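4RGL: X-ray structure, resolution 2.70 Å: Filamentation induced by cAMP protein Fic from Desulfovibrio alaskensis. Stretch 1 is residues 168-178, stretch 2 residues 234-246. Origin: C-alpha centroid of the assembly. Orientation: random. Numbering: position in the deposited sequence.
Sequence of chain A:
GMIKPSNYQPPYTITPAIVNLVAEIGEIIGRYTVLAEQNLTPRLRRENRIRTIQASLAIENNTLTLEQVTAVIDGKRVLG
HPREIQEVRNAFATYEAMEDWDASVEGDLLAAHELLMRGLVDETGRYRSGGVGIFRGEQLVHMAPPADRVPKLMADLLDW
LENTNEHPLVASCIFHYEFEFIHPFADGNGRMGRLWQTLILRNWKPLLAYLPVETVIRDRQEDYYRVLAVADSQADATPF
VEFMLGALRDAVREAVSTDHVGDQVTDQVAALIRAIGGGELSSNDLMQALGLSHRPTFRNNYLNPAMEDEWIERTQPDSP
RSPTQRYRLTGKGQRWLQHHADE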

# COMPACT_ATOMS: atom_id res chain seq x y z
N PRO A 168 9.70 -4.25 16.72
CA PRO A 168 8.85 -3.31 15.96
C PRO A 168 7.45 -3.87 15.65
O PRO A 168 6.47 -3.14 15.76
CB PRO A 168 9.64 -3.10 14.67
CG PRO A 168 11.06 -3.26 15.08
CD PRO A 168 11.08 -4.27 16.20
N LEU A 169 7.35 -5.18 15.29
CA LEU A 169 6.06 -5.82 14.98
C LEU A 169 5.08 -5.66 16.15
O LEU A 169 3.93 -5.31 15.93
CB LEU A 169 6.26 -7.32 14.66
CG LEU A 169 6.94 -7.63 13.33
CD1 LEU A 169 7.34 -9.09 13.26
CD2 LEU A 169 6.05 -7.27 12.16
N VAL A 170 5.57 -5.86 17.39
CA VAL A 170 4.74 -5.73 18.59
C VAL A 170 4.55 -4.25 18.94
O VAL A 170 3.43 -3.82 19.21
CB VAL A 170 5.37 -6.51 19.79
CG1 VAL A 170 4.51 -6.36 21.04
CG2 VAL A 170 5.56 -7.98 19.43
N ALA A 171 5.65 -3.46 18.90
CA ALA A 171 5.64 -2.04 19.25
C ALA A 171 4.63 -1.26 18.39
O ALA A 171 3.94 -0.38 18.92
CB ALA A 171 7.03 -1.45 19.07
N SER A 172 4.51 -1.60 17.07
CA SER A 172 3.56 -0.94 16.17
C SER A 172 2.12 -1.24 16.58
O SER A 172 1.27 -0.35 16.52
CB SER A 172 3.79 -1.38 14.73
OG SER A 172 3.48 -2.75 14.55
N CYS A 173 1.85 -2.48 17.02
CA CYS A 173 0.52 -2.87 17.47
C CYS A 173 0.17 -2.17 18.78
O CYS A 173 -0.95 -1.68 18.94
CB CYS A 173 0.42 -4.39 17.62
SG CYS A 173 0.63 -5.30 16.07
N ILE A 174 1.13 -2.13 19.74
CA ILE A 174 0.91 -1.48 21.04
C ILE A 174 0.62 0.02 20.84
O ILE A 174 -0.32 0.55 21.44
CB ILE A 174 2.13 -1.70 21.99
CG1 ILE A 174 2.44 -3.22 22.19
CG2 ILE A 174 1.92 -0.99 23.32
CD1 ILE A 174 1.36 -4.02 23.00
N PHE A 175 1.42 0.69 19.98
CA PHE A 175 1.23 2.12 19.70
C PHE A 175 -0.15 2.37 19.09
O PHE A 175 -0.86 3.27 19.53
CB PHE A 175 2.33 2.64 18.77
CG PHE A 175 2.27 4.14 18.53
CD1 PHE A 175 1.44 4.67 17.55
CD2 PHE A 175 3.02 5.01 19.30
CE1 PHE A 175 1.36 6.05 17.36
CE2 PHE A 175 2.95 6.39 19.10
CZ PHE A 175 2.12 6.90 18.13
N HIS A 176 -0.53 1.56 18.07
CA HIS A 176 -1.84 1.66 17.40
C HIS A 176 -2.96 1.58 18.43
O HIS A 176 -3.88 2.40 18.40
CB HIS A 176 -1.99 0.51 16.36
CG HIS A 176 -3.08 0.74 15.35
ND1 HIS A 176 -2.88 0.47 14.01
CD2 HIS A 176 -4.34 1.21 15.51
CE1 HIS A 176 -4.02 0.75 13.40
NE2 HIS A 176 -4.92 1.22 14.26
N TYR A 177 -2.86 0.63 19.37
CA TYR A 177 -3.86 0.41 20.41
C TYR A 177 -3.94 1.60 21.36
O TYR A 177 -5.04 2.06 21.68
CB TYR A 177 -3.54 -0.87 21.19
CG TYR A 177 -4.40 -1.09 22.41
CD1 TYR A 177 -5.69 -1.60 22.30
CD2 TYR A 177 -3.87 -0.92 23.69
CE1 TYR A 177 -6.46 -1.87 23.42
CE2 TYR A 177 -4.62 -1.23 24.82
CZ TYR A 177 -5.92 -1.70 24.69
OH TYR A 177 -6.67 -1.96 25.81
N GLU A 178 -2.79 2.10 21.81
CA GLU A 178 -2.74 3.24 22.72
C GLU A 178 -3.21 4.52 22.02
O GLU A 178 -4.03 5.25 22.57
CB GLU A 178 -1.33 3.43 23.28
CG GLU A 178 -0.92 2.34 24.25
CD GLU A 178 -1.79 2.23 25.49
OE1 GLU A 178 -2.12 3.29 26.07
OE2 GLU A 178 -2.14 1.10 25.88
N GLN A 234 -11.43 -4.97 28.55
CA GLN A 234 -10.65 -5.84 29.44
C GLN A 234 -9.30 -5.18 29.82
O GLN A 234 -8.54 -5.75 30.62
CB GLN A 234 -10.42 -7.22 28.76
CG GLN A 234 -10.08 -8.35 29.75
CD GLN A 234 -11.26 -8.73 30.64
OE1 GLN A 234 -12.43 -8.40 30.36
NE2 GLN A 234 -10.99 -9.51 31.68
N ALA A 235 -9.02 -3.95 29.27
CA ALA A 235 -7.79 -3.19 29.55
C ALA A 235 -6.52 -4.03 29.23
O ALA A 235 -5.56 -4.05 30.01
CB ALA A 235 -7.76 -2.73 31.01
N ASP A 236 -6.51 -4.71 28.06
CA ASP A 236 -5.39 -5.56 27.65
C ASP A 236 -5.17 -5.48 26.14
O ASP A 236 -6.08 -5.78 25.37
CB ASP A 236 -5.66 -7.02 28.08
CG ASP A 236 -4.52 -7.98 27.77
OD1 ASP A 236 -3.38 -7.50 27.55
OD2 ASP A 236 -4.76 -9.20 27.80
N ALA A 237 -3.95 -5.10 25.71
CA ALA A 237 -3.63 -4.95 24.28
C ALA A 237 -3.42 -6.32 23.61
O ALA A 237 -3.54 -6.43 22.39
CB ALA A 237 -2.38 -4.11 24.12
N THR A 238 -3.09 -7.37 24.41
CA THR A 238 -2.76 -8.71 23.91
C THR A 238 -3.72 -9.18 22.74
O THR A 238 -3.22 -9.54 21.67
CB THR A 238 -2.78 -9.72 25.08
OG1 THR A 238 -1.87 -9.29 26.09
CG2 THR A 238 -2.43 -11.14 24.63
N PRO A 239 -5.08 -9.20 22.93
CA PRO A 239 -5.95 -9.72 21.85
C PRO A 239 -5.86 -8.87 20.57
O PRO A 239 -5.97 -9.42 19.47
CB PRO A 239 -7.36 -9.64 22.47
CG PRO A 239 -7.23 -8.67 23.60
CD PRO A 239 -5.86 -8.84 24.13
N PHE A 240 -5.66 -7.54 20.72
CA PHE A 240 -5.51 -6.65 19.57
C PHE A 240 -4.19 -6.94 18.84
O PHE A 240 -4.16 -6.95 17.60
CB PHE A 240 -5.57 -5.17 20.03
CG PHE A 240 -5.33 -4.17 18.92
CD1 PHE A 240 -6.36 -3.81 18.05
CD2 PHE A 240 -4.10 -3.54 18.77
CE1 PHE A 240 -6.14 -2.88 17.03
CE2 PHE A 240 -3.88 -2.60 17.76
CZ PHE A 240 -4.91 -2.27 16.89
N VAL A 241 -3.11 -7.19 19.60
CA VAL A 241 -1.79 -7.50 19.04
C VAL A 241 -1.88 -8.81 18.23
O VAL A 241 -1.40 -8.86 17.10
CB VAL A 241 -0.71 -7.59 20.14
CG1 VAL A 241 0.65 -7.98 19.56
CG2 VAL A 241 -0.60 -6.27 20.90
N GLU A 242 -2.60 -9.82 18.78
CA GLU A 242 -2.83 -11.08 18.07
C GLU A 242 -3.57 -10.83 16.75
O GLU A 242 -3.20 -11.41 15.73
CB GLU A 242 -3.64 -12.06 18.94
CG GLU A 242 -2.86 -12.68 20.09
CD GLU A 242 -3.65 -13.72 20.88
OE1 GLU A 242 -4.86 -13.88 20.61
OE2 GLU A 242 -3.04 -14.38 21.75
N PHE A 243 -4.62 -9.96 16.78
CA PHE A 243 -5.41 -9.66 15.59
C PHE A 243 -4.56 -8.98 14.54
O PHE A 243 -4.58 -9.38 13.38
CB PHE A 243 -6.62 -8.77 15.94
CG PHE A 243 -7.50 -8.44 14.75
CD1 PHE A 243 -8.56 -9.27 14.40
CD2 PHE A 243 -7.25 -7.31 13.97
CE1 PHE A 243 -9.35 -8.99 13.28
CE2 PHE A 243 -8.04 -7.04 12.84
CZ PHE A 243 -9.08 -7.88 12.51
N MSE A 244 -3.82 -7.91 14.94
CA MSE A 244 -3.03 -7.13 14.00
C MSE A 244 -1.88 -7.95 13.42
O MSE A 244 -1.70 -7.96 12.20
CB MSE A 244 -2.50 -5.86 14.66
CG MSE A 244 -2.05 -4.81 13.66
SE MSE A 244 -3.46 -4.33 12.38
CE MSE A 244 -4.83 -3.80 13.63
N LEU A 245 -1.10 -8.67 14.29
CA LEU A 245 -0.02 -9.55 13.80
C LEU A 245 -0.58 -10.63 12.89
O LEU A 245 0.07 -11.01 11.91
CB LEU A 245 0.76 -10.19 14.96
CG LEU A 245 1.65 -9.24 15.79
CD1 LEU A 245 2.29 -9.99 16.94
CD2 LEU A 245 2.72 -8.59 14.93
N GLY A 246 -1.81 -11.06 13.17
CA GLY A 246 -2.52 -12.01 12.33
C GLY A 246 -2.82 -11.42 10.96
O GLY A 246 -2.46 -12.01 9.94

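At the centre of the contact Cys173 points toward the second helix, and its CA lies 5.4 Å from Val241 CA, the tightest of the backbone pairings, where two helices of one chain, 168-178 and the one running through 238-246, cross with their N-to-C directions 121° apart and their axes 9.3 Å apart at closest approach. At this approach the compact side chains of Cys173 and Val241 meet directly, Cys173 CB lying 3.9 Å from Val241 CG2. Cys173 SG also packs against Met244 CB (3.5 Å; Met244 is selenomethionine) and Leu245 CD2 (4.1 Å). Ile174 leaves its backbone sideways, but its m,m rotamer brings CD1 to 3.6 Å from Val241 CG2 and 3.9 Å from Ala237 CB. Toward the start of the first helix, Leu245 reaches across in the same manner, placing CD2 3.8 Å from Leu169 CB and 3.6 Å from Leu169 O.

Beyond the centre the packing turns aromatic. Phe240 CE2 lies 3.3 Å from Cys173 O, which sits at the edge of the ring, near its plane; that oxygen also accepts the helical bond from Tyr177 N (3.0 Å). The edge of Phe240 is directed at the face of His176 in an offset edge-to-face pair, centroids 5.5 Å apart and planes at 60°, with Phe240 CZ 3.8 Å from His176 CD2. Tyr177 CB touches Phe240 CD2 at 3.6 Å. The methyl of Ala237 covers one face of the Tyr177 ring in a CH-pi contact, its CB 3.9 Å from the ring centroid.

At the polar edge, Tyr177 OH comes within 3.6 Å of Asp236 N, though its hydrogen bonding is satisfied elsewhere in the structure. Asp236 points its CB away from the first helix and caps its own: Asp236 OD1 accepts from Thr238 N at 3.2 Å. No hydrogen bond links the two stretches, and the contact rests on apolar packing.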